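Local coordinates for protein EST1E (Clostridium proteoclasticum, PDB 2WTM) that hydrolyses esters as a promiscuous feruloyl esterase, probably freeing ferulic acid from its esters through a serine nucleophile, at residues H107-L112 against G170-V175; P224-T227 against D231-L234; G2-D7 against L13-D18. All coordinates share one frame; numbering follows the deposited sequence.

Contact 1 of 3, residues H107-L112 against G170-V175; sequences HSQGGL and GNYVRV. With PO4 (phosphate ion), chain E.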
ATOM      1  N   HIS A 107      18.008   3.580  -5.136  1.00  9.89           N
ATOM      2  CA  HIS A 107      18.470   4.878  -4.672  1.00  9.93           C
ATOM      3  C   HIS A 107      17.344   5.747  -4.129  1.00 11.43           C
ATOM      4  O   HIS A 107      16.293   5.916  -4.787  1.00  9.88           O
ATOM      5  CB  HIS A 107      19.194   5.551  -5.838  1.00 10.55           C
ATOM      6  CG  HIS A 107      19.823   6.865  -5.475  1.00 12.30           C
ATOM      7  ND1 HIS A 107      19.247   8.078  -5.796  1.00 14.57           N
ATOM      8  CD2 HIS A 107      20.928   7.146  -4.760  1.00 12.09           C
ATOM      9  CE1 HIS A 107      20.015   9.048  -5.322  1.00 15.99           C
ATOM     10  NE2 HIS A 107      21.036   8.506  -4.692  1.00 14.62           N
ATOM     11  N   SER A 108      17.601   6.338  -2.942  1.00  9.56           N
ATOM     12  CA  SER A 108      16.765   7.376  -2.356  1.00 10.86           C
ATOM     13  C   SER A 108      15.325   6.862  -2.137  1.00 10.63           C
ATOM     14  O   SER A 108      15.179   5.937  -1.398  1.00  9.24           O
ATOM     15  CB  SER A 108      16.862   8.703  -3.116  1.00 13.80           C
ATOM     16  OG  SER A 108      16.314   9.742  -2.292  1.00 14.34           O
ATOM     17  N   GLN A 109      14.301   7.430  -2.771  1.00 10.13           N
ATOM     18  CA  GLN A 109      12.971   6.785  -2.674  1.00  9.43           C
ATOM     19  C   GLN A 109      12.970   5.340  -3.115  1.00  9.36           C
ATOM     20  O   GLN A 109      12.265   4.499  -2.575  1.00  9.02           O
ATOM     21  CB  GLN A 109      11.874   7.543  -3.403  1.00  9.31           C
ATOM     22  CG  GLN A 109      10.510   6.918  -3.249  1.00 10.31           C
ATOM     23  CD  GLN A 109       9.425   7.870  -3.790  1.00 10.72           C
ATOM     24  OE1 GLN A 109       9.134   8.859  -3.048  1.00 13.43           O
ATOM     25  NE2 GLN A 109       8.786   7.607  -4.882  1.00  6.64           N
ATOM     26  N   GLY A 110      13.819   4.966  -4.075  1.00  9.00           N
ATOM     27  CA  GLY A 110      14.000   3.586  -4.478  1.00 10.36           C
ATOM     28  C   GLY A 110      14.689   2.734  -3.437  1.00  8.52           C
ATOM     29  O   GLY A 110      14.444   1.557  -3.335  1.00  8.81           O
ATOM     30  N   GLY A 111      15.530   3.382  -2.633  1.00  9.10           N
ATOM     31  CA  GLY A 111      16.273   2.738  -1.544  1.00  9.92           C
ATOM     32  C   GLY A 111      15.310   2.434  -0.424  1.00  7.80           C
ATOM     33  O   GLY A 111      15.285   1.287   0.073  1.00  9.00           O
ATOM     34  N   LEU A 112      14.478   3.419  -0.059  1.00  8.12           N
ATOM     35  CA  LEU A 112      13.355   3.145   0.828  1.00  9.21           C
ATOM     36  C   LEU A 112      12.473   1.998   0.315  1.00  8.74           C
ATOM     37  O   LEU A 112      12.175   1.019   1.009  1.00  8.03           O
ATOM     38  CB  LEU A 112      12.516   4.369   1.044  1.00  9.96           C
ATOM     39  CG  LEU A 112      11.174   4.146   1.828  1.00  8.14           C
ATOM     40  CD1 LEU A 112      11.325   3.562   3.226  1.00 10.87           C
ATOM     41  CD2 LEU A 112      10.357   5.451   1.753  1.00 10.43           C
ATOM     42  N   GLY A 170      -1.876  14.839  -2.854  1.00 11.25           N
ATOM     43  CA  GLY A 170      -1.611  14.599  -1.420  1.00 10.10           C
ATOM     44  C   GLY A 170      -1.862  13.175  -1.010  1.00  9.97           C
ATOM     45  O   GLY A 170      -1.388  12.761   0.052  1.00 10.66           O
ATOM     46  N   ASN A 171      -2.451  12.386  -1.898  1.00  9.80           N
ATOM     47  CA  ASN A 171      -2.556  10.945  -1.635  1.00  9.96           C
ATOM     48  C   ASN A 171      -1.147  10.335  -1.391  1.00 10.78           C
ATOM     49  O   ASN A 171      -0.991   9.390  -0.625  1.00 10.98           O
ATOM     50  CB  ASN A 171      -3.159  10.199  -2.849  1.00  9.98           C
ATOM     51  CG  ASN A 171      -4.639  10.496  -3.030  1.00 13.15           C
ATOM     52  OD1 ASN A 171      -5.268  11.049  -2.100  1.00 15.35           O
ATOM     53  ND2 ASN A 171      -5.192  10.197  -4.204  1.00 13.53           N
ATOM     54  N   TYR A 172      -0.125  10.830  -2.082  1.00 10.02           N
ATOM     55  CA  TYR A 172       1.256  10.359  -1.838  1.00  8.96           C
ATOM     56  C   TYR A 172       1.506  10.439  -0.299  1.00  9.01           C
ATOM     57  O   TYR A 172       2.034   9.476   0.277  1.00 10.10           O
ATOM     58  CB  TYR A 172       2.293  11.191  -2.628  1.00  8.73           C
ATOM     59  CG  TYR A 172       3.727  10.776  -2.305  1.00  9.14           C
ATOM     60  CD1 TYR A 172       4.472  10.036  -3.147  1.00  8.46           C
ATOM     61  CD2 TYR A 172       4.299  11.120  -1.103  1.00  9.26           C
ATOM     62  CE1 TYR A 172       5.719   9.611  -2.799  1.00  8.45           C
ATOM     63  CE2 TYR A 172       5.545  10.702  -0.726  1.00 10.04           C
ATOM     64  CZ  TYR A 172       6.281   9.962  -1.594  1.00  9.66           C
ATOM     65  OH  TYR A 172       7.568   9.548  -1.263  1.00 10.55           O
ATOM     66  N   VAL A 173       1.201  11.584   0.306  1.00  8.16           N
ATOM     67  CA  VAL A 173       1.388  11.809   1.750  1.00  9.98           C
ATOM     68  C   VAL A 173       0.465  10.945   2.635  1.00  9.31           C
ATOM     69  O   VAL A 173       0.935  10.342   3.583  1.00  9.61           O
ATOM     70  CB  VAL A 173       1.224  13.310   2.142  1.00 10.09           C
ATOM     71  CG1 VAL A 173       1.407  13.558   3.645  1.00 12.21           C
ATOM     72  CG2 VAL A 173       2.200  14.147   1.261  1.00 11.83           C
ATOM     73  N   ARG A 174      -0.813  10.856   2.253  1.00 10.14           N
ATOM     74  CA  ARG A 174      -1.765   9.967   2.969  1.00  9.94           C
ATOM     75  C   ARG A 174      -1.249   8.548   3.091  1.00  9.52           C
ATOM     76  O   ARG A 174      -1.358   7.914   4.107  1.00 10.77           O
ATOM     77  CB  ARG A 174      -3.105  10.024   2.304  1.00  9.27           C
ATOM     78  CG  ARG A 174      -3.738  11.397   2.233  1.00  9.72           C
ATOM     79  CD  ARG A 174      -5.101  11.425   1.708  1.00 10.88           C
ATOM     80  NE  ARG A 174      -5.644  12.776   1.621  1.00 12.66           N
ATOM     81  CZ  ARG A 174      -6.300  13.377   2.601  1.00 15.34           C
ATOM     82  NH1 ARG A 174      -6.510  12.737   3.738  1.00 12.59           N
ATOM     83  NH2 ARG A 174      -6.781  14.608   2.447  1.00 15.63           N
ATOM     84  N   VAL A 175      -0.670   8.050   1.980  1.00  8.82           N
ATOM     85  CA  VAL A 175      -0.093   6.719   1.949  1.00  8.97           C
ATOM     86  C   VAL A 175       1.193   6.647   2.755  1.00  8.57           C
ATOM     87  O   VAL A 175       1.425   5.749   3.547  1.00  8.50           O
ATOM     88  CB  VAL A 175       0.151   6.286   0.491  1.00  8.32           C
ATOM     89  CG1 VAL A 175       1.025   5.072   0.424  1.00 10.01           C
ATOM     90  CG2 VAL A 175      -1.178   6.070  -0.235  1.00  7.63           C
TER
HETATM   91  P   PO4 E1249      15.052  11.037  -4.937  1.00 27.61           P
HETATM   92  O1  PO4 E1249      15.954  10.645  -6.102  1.00 29.77           O
HETATM   93  O2  PO4 E1249      14.302  12.207  -5.527  1.00 27.00           O
HETATM   94  O3  PO4 E1249      15.882  11.635  -3.809  1.00 29.06           O
HETATM   95  O4  PO4 E1249      14.173   9.889  -4.363  1.00 15.24           O

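Contact 2 of 3, residues P224-T227 against D231-L234; sequences PGDT and DHHL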
ATOM      1  N   PRO A 224      32.743  10.049   2.081  1.00 18.63           N
ATOM      2  CA  PRO A 224      33.049  11.360   2.677  1.00 18.13           C
ATOM      3  C   PRO A 224      32.913  12.516   1.711  1.00 18.33           C
ATOM      4  O   PRO A 224      33.438  12.452   0.597  1.00 19.29           O
ATOM      5  CB  PRO A 224      34.493  11.192   3.164  1.00 18.40           C
ATOM      6  CG  PRO A 224      34.722   9.794   3.203  1.00 19.48           C
ATOM      7  CD  PRO A 224      33.900   9.169   2.089  1.00 18.56           C
ATOM      8  N   GLY A 225      32.176  13.545   2.153  1.00 18.41           N
ATOM      9  CA  GLY A 225      32.039  14.760   1.434  1.00 18.41           C
ATOM     10  C   GLY A 225      31.075  14.772   0.290  1.00 18.64           C
ATOM     11  O   GLY A 225      30.842  15.805  -0.332  1.00 20.42           O
ATOM     12  N   ASP A 226      30.428  13.620   0.056  1.00 19.59           N
ATOM     13  CA  ASP A 226      29.678  13.444  -1.181  1.00 17.12           C
ATOM     14  C   ASP A 226      28.174  13.742  -1.053  1.00 17.27           C
ATOM     15  O   ASP A 226      27.625  13.795   0.062  1.00 16.66           O
ATOM     16  CB  ASP A 226      29.919  12.090  -1.765  1.00 18.00           C
ATOM     17  CG  ASP A 226      29.957  12.118  -3.282  1.00 16.91           C
ATOM     18  OD1 ASP A 226      29.573  13.143  -3.897  1.00 18.43           O
ATOM     19  OD2 ASP A 226      30.331  11.089  -3.827  1.00 19.70           O
ATOM     20  N   THR A 227      27.578  13.958  -2.216  1.00 16.93           N
ATOM     21  CA  THR A 227      26.251  14.481  -2.378  1.00 17.20           C
ATOM     22  C   THR A 227      25.234  13.314  -2.519  1.00 16.06           C
ATOM     23  O   THR A 227      25.553  12.125  -2.475  1.00 15.73           O
ATOM     24  CB  THR A 227      26.216  15.387  -3.609  1.00 17.83           C
ATOM     25  OG1 THR A 227      26.436  14.619  -4.794  1.00 18.68           O
ATOM     26  CG2 THR A 227      27.356  16.450  -3.518  1.00 21.23           C
ATOM     27  N   ASP A 231      28.114  13.062  -6.669  1.00 21.94           N
ATOM     28  CA  ASP A 231      28.687  13.926  -7.723  1.00 23.07           C
ATOM     29  C   ASP A 231      30.213  13.793  -7.657  1.00 23.74           C
ATOM     30  O   ASP A 231      30.878  13.818  -8.704  1.00 24.73           O
ATOM     31  CB  ASP A 231      28.310  15.372  -7.517  1.00 24.09           C
ATOM     32  CG  ASP A 231      26.848  15.656  -7.697  1.00 27.35           C
ATOM     33  OD1 ASP A 231      26.133  14.901  -8.353  1.00 31.87           O
ATOM     34  OD2 ASP A 231      26.432  16.732  -7.237  1.00 34.77           O
ATOM     35  N   HIS A 232      30.778  13.641  -6.456  1.00 22.94           N
ATOM     36  CA  HIS A 232      32.248  13.637  -6.314  1.00 23.04           C
ATOM     37  C   HIS A 232      32.927  12.288  -6.373  1.00 23.44           C
ATOM     38  O   HIS A 232      34.076  12.160  -6.858  1.00 23.55           O
ATOM     39  CB  HIS A 232      32.692  14.287  -4.994  1.00 23.85           C
ATOM     40  CG  HIS A 232      31.981  15.560  -4.668  1.00 22.83           C
ATOM     41  ND1 HIS A 232      31.620  15.882  -3.374  1.00 27.14           N
ATOM     42  CD2 HIS A 232      31.569  16.590  -5.444  1.00 24.75           C
ATOM     43  CE1 HIS A 232      31.010  17.051  -3.372  1.00 26.46           C
ATOM     44  NE2 HIS A 232      30.950  17.494  -4.616  1.00 26.27           N
ATOM     45  N   HIS A 233      32.272  11.256  -5.829  1.00 22.31           N
ATOM     46  CA  HIS A 233      32.930   9.967  -5.654  1.00 21.78           C
ATOM     47  C   HIS A 233      32.068   8.762  -5.931  1.00 21.21           C
ATOM     48  O   HIS A 233      32.070   7.798  -5.139  1.00 19.30           O
ATOM     49  CB  HIS A 233      33.482   9.890  -4.261  1.00 24.13           C
ATOM     50  CG  HIS A 233      34.693  10.725  -4.103  1.00 26.22           C
ATOM     51  ND1 HIS A 233      35.866  10.442  -4.785  1.00 30.02           N
ATOM     52  CD2 HIS A 233      34.908  11.856  -3.401  1.00 29.76           C
ATOM     53  CE1 HIS A 233      36.765  11.366  -4.471  1.00 31.47           C
ATOM     54  NE2 HIS A 233      36.203  12.237  -3.641  1.00 30.85           N
ATOM     55  N   LEU A 234      31.424   8.800  -7.099  1.00 20.16           N
ATOM     56  CA  LEU A 234      30.600   7.689  -7.561  1.00 20.50           C
ATOM     57  C   LEU A 234      31.395   6.393  -7.593  1.00 19.81           C
ATOM     58  O   LEU A 234      30.895   5.309  -7.278  1.00 20.16           O
ATOM     59  CB  LEU A 234      30.000   7.995  -8.917  1.00 19.93           C
ATOM     60  CG  LEU A 234      29.128   6.932  -9.581  1.00 20.34           C
ATOM     61  CD1 LEU A 234      27.965   6.489  -8.628  1.00 21.46           C
ATOM     62  CD2 LEU A 234      28.604   7.441 -10.877  1.00 20.79           C
TER

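Contact 3 of 3, residues G2-D7 against L13-D18; sequences GAMYID and LNAYLD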
ATOM      1  N   GLY A   2      18.118  -6.423 -22.984  1.00 27.49           N
ATOM      2  CA  GLY A   2      16.998  -5.818 -23.738  1.00 26.49           C
ATOM      3  C   GLY A   2      16.136  -4.908 -22.866  1.00 26.62           C
ATOM      4  O   GLY A   2      16.256  -4.925 -21.653  1.00 27.88           O
ATOM      5  N   ALA A   3      15.283  -4.108 -23.504  1.00 25.41           N
ATOM      6  CA  ALA A   3      14.195  -3.397 -22.827  1.00 23.82           C
ATOM      7  C   ALA A   3      12.913  -4.164 -23.019  1.00 23.30           C
ATOM      8  O   ALA A   3      12.724  -4.832 -24.016  1.00 24.29           O
ATOM      9  CB  ALA A   3      14.054  -1.999 -23.360  1.00 24.72           C
ATOM     10  N   MET A   4      11.993  -4.083 -22.066  1.00 20.79           N
ATOM     11  CA  MET A   4      10.780  -4.843 -22.124  1.00 20.16           C
ATOM     12  C   MET A   4       9.754  -4.095 -21.265  1.00 17.62           C
ATOM     13  O   MET A   4      10.176  -3.164 -20.588  1.00 16.92           O
ATOM     14  CB  MET A   4      10.993  -6.202 -21.488  1.00 21.77           C
ATOM     15  CG  MET A   4      11.069  -6.100 -19.939  1.00 24.05           C
ATOM     16  SD  MET A   4      11.516  -7.563 -19.027  1.00 29.62           S
ATOM     17  CE  MET A   4      13.121  -7.755 -19.767  1.00 31.51           C
ATOM     18  N   TYR A   5       8.480  -4.440 -21.414  1.00 15.70           N
ATOM     19  CA  TYR A   5       7.432  -3.980 -20.507  0.50 15.08           C
ATOM     20  C   TYR A   5       6.960  -5.145 -19.635  1.00 16.53           C
ATOM     21  O   TYR A   5       6.634  -6.243 -20.159  1.00 17.83           O
ATOM     22  CB  TYR A   5       6.270  -3.341 -21.288  0.50 13.33           C
ATOM     23  CG  TYR A   5       6.553  -1.906 -21.666  0.50 10.01           C
ATOM     24  CD1 TYR A   5       6.535  -0.904 -20.694  0.50  9.81           C
ATOM     25  CD2 TYR A   5       6.877  -1.524 -22.987  0.50 10.72           C
ATOM     26  CE1 TYR A   5       6.806   0.407 -20.989  0.50 11.11           C
ATOM     27  CE2 TYR A   5       7.167  -0.215 -23.293  0.50 10.76           C
ATOM     28  CZ  TYR A   5       7.121   0.779 -22.292  0.50  9.96           C
ATOM     29  OH  TYR A   5       7.401   2.094 -22.558  0.50  9.80           O
ATOM     30  N   ILE A   6       6.889  -4.917 -18.327  1.00 15.25           N
ATOM     31  CA  ILE A   6       6.311  -5.838 -17.375  1.00 15.11           C
ATOM     32  C   ILE A   6       4.930  -5.320 -17.011  1.00 14.59           C
ATOM     33  O   ILE A   6       4.812  -4.206 -16.513  1.00 14.97           O
ATOM     34  CB  ILE A   6       7.210  -5.940 -16.139  1.00 14.19           C
ATOM     35  CG1 ILE A   6       8.548  -6.600 -16.501  1.00 14.40           C
ATOM     36  CG2 ILE A   6       6.598  -6.846 -15.074  1.00 16.18           C
ATOM     37  CD1 ILE A   6       9.559  -6.526 -15.433  1.00 15.85           C
ATOM     38  N   ASP A   7       3.901  -6.108 -17.285  1.00 15.00           N
ATOM     39  CA  ASP A   7       2.544  -5.667 -16.992  0.50 15.57           C
ATOM     40  C   ASP A   7       2.321  -5.704 -15.503  1.00 15.37           C
ATOM     41  O   ASP A   7       2.720  -6.648 -14.834  1.00 17.10           O
ATOM     42  CB  ASP A   7       1.500  -6.555 -17.633  0.50 15.57           C
ATOM     43  CG  ASP A   7       1.411  -6.370 -19.135  0.50 18.14           C
ATOM     44  OD1 ASP A   7       1.265  -5.226 -19.607  0.50 20.45           O
ATOM     45  OD2 ASP A   7       1.465  -7.409 -19.833  0.50 21.72           O
ATOM     46  N   LEU A  13       5.150  -1.383 -16.972  1.00 10.76           N
ATOM     47  CA  LEU A  13       6.415  -0.960 -16.367  1.00 11.76           C
ATOM     48  C   LEU A  13       7.593  -1.222 -17.334  1.00 11.67           C
ATOM     49  O   LEU A  13       7.874  -2.360 -17.717  1.00 12.49           O
ATOM     50  CB  LEU A  13       6.638  -1.730 -15.029  1.00 12.14           C
ATOM     51  CG  LEU A  13       5.487  -1.605 -14.011  1.00 10.28           C
ATOM     52  CD1 LEU A  13       5.827  -2.586 -12.966  1.00 11.27           C
ATOM     53  CD2 LEU A  13       5.389  -0.215 -13.553  1.00  9.85           C
ATOM     54  N   ASN A  14       8.209  -0.136 -17.739  1.00 12.07           N
ATOM     55  CA  ASN A  14       9.417  -0.224 -18.569  1.00 11.70           C
ATOM     56  C   ASN A  14      10.557  -0.862 -17.750  1.00 12.84           C
ATOM     57  O   ASN A  14      10.844  -0.412 -16.657  1.00 11.85           O
ATOM     58  CB  ASN A  14       9.853   1.126 -18.981  1.00 11.19           C
ATOM     59  CG  ASN A  14      11.075   1.087 -19.925  1.00 15.61           C
ATOM     60  OD1 ASN A  14      11.053   0.422 -20.992  1.00 17.75           O
ATOM     61  ND2 ASN A  14      12.141   1.803 -19.532  1.00 17.91           N
ATOM     62  N   ALA A  15      11.289  -1.761 -18.328  1.00 13.74           N
ATOM     63  CA  ALA A  15      12.427  -2.360 -17.611  1.00 13.05           C
ATOM     64  C   ALA A  15      13.550  -2.751 -18.548  1.00 16.01           C
ATOM     65  O   ALA A  15      13.291  -3.052 -19.725  1.00 17.47           O
ATOM     66  CB  ALA A  15      11.956  -3.530 -16.879  1.00 14.29           C
ATOM     67  N   TYR A  16      14.759  -2.810 -18.004  1.00 15.85           N
ATOM     68  CA  TYR A  16      15.953  -3.138 -18.800  1.00 15.24           C
ATOM     69  C   TYR A  16      16.564  -4.357 -18.151  1.00 16.16           C
ATOM     70  O   TYR A  16      16.917  -4.297 -16.960  1.00 14.79           O
ATOM     71  CB  TYR A  16      16.998  -1.986 -18.780  1.00 16.05           C
ATOM     72  CG  TYR A  16      16.421  -0.665 -19.278  1.00 15.93           C
ATOM     73  CD1 TYR A  16      16.375  -0.371 -20.645  1.00 19.01           C
ATOM     74  CD2 TYR A  16      15.946   0.275 -18.407  1.00 19.23           C
ATOM     75  CE1 TYR A  16      15.863   0.827 -21.094  1.00 18.64           C
ATOM     76  CE2 TYR A  16      15.419   1.469 -18.839  1.00 19.45           C
ATOM     77  CZ  TYR A  16      15.368   1.738 -20.191  1.00 17.81           C
ATOM     78  OH  TYR A  16      14.890   2.940 -20.643  1.00 20.44           O
ATOM     79  N   LEU A  17      16.737  -5.440 -18.908  1.00 15.26           N
ATOM     80  CA  LEU A  17      17.447  -6.601 -18.435  1.00 17.77           C
ATOM     81  C   LEU A  17      18.838  -6.575 -19.061  1.00 17.49           C
ATOM     82  O   LEU A  17      18.960  -6.533 -20.310  1.00 18.47           O
ATOM     83  CB  LEU A  17      16.699  -7.868 -18.862  1.00 18.05           C
ATOM     84  CG  LEU A  17      17.362  -9.197 -18.510  1.00 18.70           C
ATOM     85  CD1 LEU A  17      17.626  -9.408 -17.021  1.00 19.39           C
ATOM     86  CD2 LEU A  17      16.460 -10.333 -19.081  1.00 22.70           C
ATOM     87  N   ASP A  18      19.863  -6.582 -18.218  1.00 16.79           N
ATOM     88  CA  ASP A  18      21.255  -6.635 -18.695  1.00 16.91           C
ATOM     89  C   ASP A  18      21.926  -7.818 -18.114  1.00 17.86           C
ATOM     90  O   ASP A  18      21.882  -8.075 -16.906  1.00 14.88           O
ATOM     91  CB  ASP A  18      22.021  -5.399 -18.319  1.00 17.82           C
ATOM     92  CG  ASP A  18      21.588  -4.192 -19.097  1.00 21.25           C
ATOM     93  OD1 ASP A  18      22.106  -3.940 -20.236  1.00 21.41           O
ATOM     94  OD2 ASP A  18      20.694  -3.488 -18.589  1.00 19.37           O
TER
HETATM   95  O   HOH W   1      18.989  -3.305 -21.415  1.00 32.18           O
HETATM   96  O   HOH W   2      10.250  -1.118 -23.136  1.00 36.49           O

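Contact 1 of 3, residues H107-L112 against G170-V175
Gln109 and Tyr172 meet through a single hydrogen bond that ties the probable nucleophile elbow of this alpha/beta-hydrolase, the GxSxG turn carrying Ser108, to helix 171-176. Gln109 is the first residue of helix 109-120, and its side chain does the reaching. CB lies 3.4 Å from O4 of the bound phosphate, the anion that the backbone N of the same residue also grips. CG leaves anti to the backbone N (chi1 -177°) and the chain stays extended beyond it, so CD is carried to 3.6 Å from Tyr172 OH. The amide then splits its two atoms between two partners: NE2 bonds to NE2 of His77, whose ring also meets the Tyr172 ring edge-to-face, while OE1 accepts a hydrogen bond from Tyr172 OH over a very short 2.5 Å. His77 thus touches both partners of this buried bond. The tyrosine arrives from the opposite direction, with OE1 near the plane of its ring, at the edge, and the amide and ring planes only 25° apart.

The phosphate, probably from the crystallisation liquor, sits at the start of helix 109-120, where the helix dipole would favour an anion. Ser108 OG donates to its O3 at a very short 2.5 Å, and His228 NE2 and Phe36 N bind it as well. Ser108, His228 and Asp200 probably form the catalytic triad, as in other alpha/beta-hydrolases. Gln109 N points at phosphate O4 over 2.9 Å, with an N-H...O angle of 165°.

Contact 2 of 3, residues P224-T227 against D231-L234
Asp226 turns its carboxylate onto the backbone of 231-234 and takes two successive amides, one on each oxygen. His232 N donates to OD1 over 2.9 Å, nearly straight at 164° and on the syn side of the carboxylate. His233 N donates to OD2 over 2.8 Å, more bent and from above the carboxylate plane, 43° out of it. Beside them, Thr227 OG1 accepts Asp231 N at 3.0 Å. Its first torsion (chi1 66°) sets OG1 between the backbone N and the carbonyl carbon, while CG2 is directed to His232 CE1, 3.7 Å away; the threonine and histidine side chains cross at about a right angle.

Thr227 N also holds the carboxylate directly, donating to Asp226 OD1 over 2.7 Å from the face opposite His232 N, so two amides grip this oxygen and limit rotation of the group. These bonds close the loop between strand 218-223 and helix 234-249, which in the alpha/beta-hydrolase fold carries the catalytic histidine, here probably His228, within the bend. Gly225 lies farther out: its O receives a weak bond from His232 ND1, at the edge of the imidazole, and its N bonds to Asp198 OD1. Gly225 has a positive phi, a turn that glycine readily adopts. At the helix start, His233 occupies the N-cap position, and its ND1 is bonded to Glu235 OE2.

Contact 3 of 3, residues G2-D7 against L13-D18
Met4 and Ile6 pack with Leu13, Ala15 and Leu17 on the inner face of the paired strands. Met4 CG lies 4.1 Å from Ala15 CB; the chain then bends at chi3 (61°) to lay CE against Leu17 CB at 3.7 Å. Ile6 CD1 meets the same Ala15 CB, also at 4.1 Å, beside Met4 CG. Tyr92 of helix 79-93 packs on Met4 and Ile6, and Leu60 of strand 58-62 on Ala15 and Leu17.

The backbones form an antiparallel beta hairpin at the edge of the central sheet, with Met4-Ala15 and Ile6-Leu13 as hydrogen-bonded pairs; Ile6 N to Leu13 O, at 2.8 Å, is nearly straight (168°). Strand 3-8 is outermost within the chain.

On the other face Ala3 and Tyr5 form the looser, solvent side, whereas Asn14 and Tyr16 beside them are buried. In the conformer described, the Tyr5 ring slants across Asn14, CE1 3.7 Å from its CB, and its OH bonds to Lys69 O. Asn14 OD1 lies over one face of that ring, toward its rim, and accepts a water hydrogen bond of 2.8 Å; the same water bonds weakly to Met4 O. Asn14 ND2 is held by Asp63.

In the fold
Contact 1 holds the probable nucleophile and contact 2 closes the loop carrying the probable catalytic histidine of the alpha/beta-hydrolase fold, while contact 3 lies at the opposite edge of the central sheet from contact 2. His228, in the loop of contact 2, binds the same phosphate as the elbow serine; the centres of contacts 1 and 2 are about 24 Å apart, but their nearest atoms come within about 6 Å. The strand leading into contact 2, 218-223, is one outermost strand of the eight, whereas contact 3 builds the other; these two contacts are about 30 Å apart, centre to centre. Contact 3 also stands about 22 Å from contact 1, centre to centre, with helix 79-93 touching side chains of both.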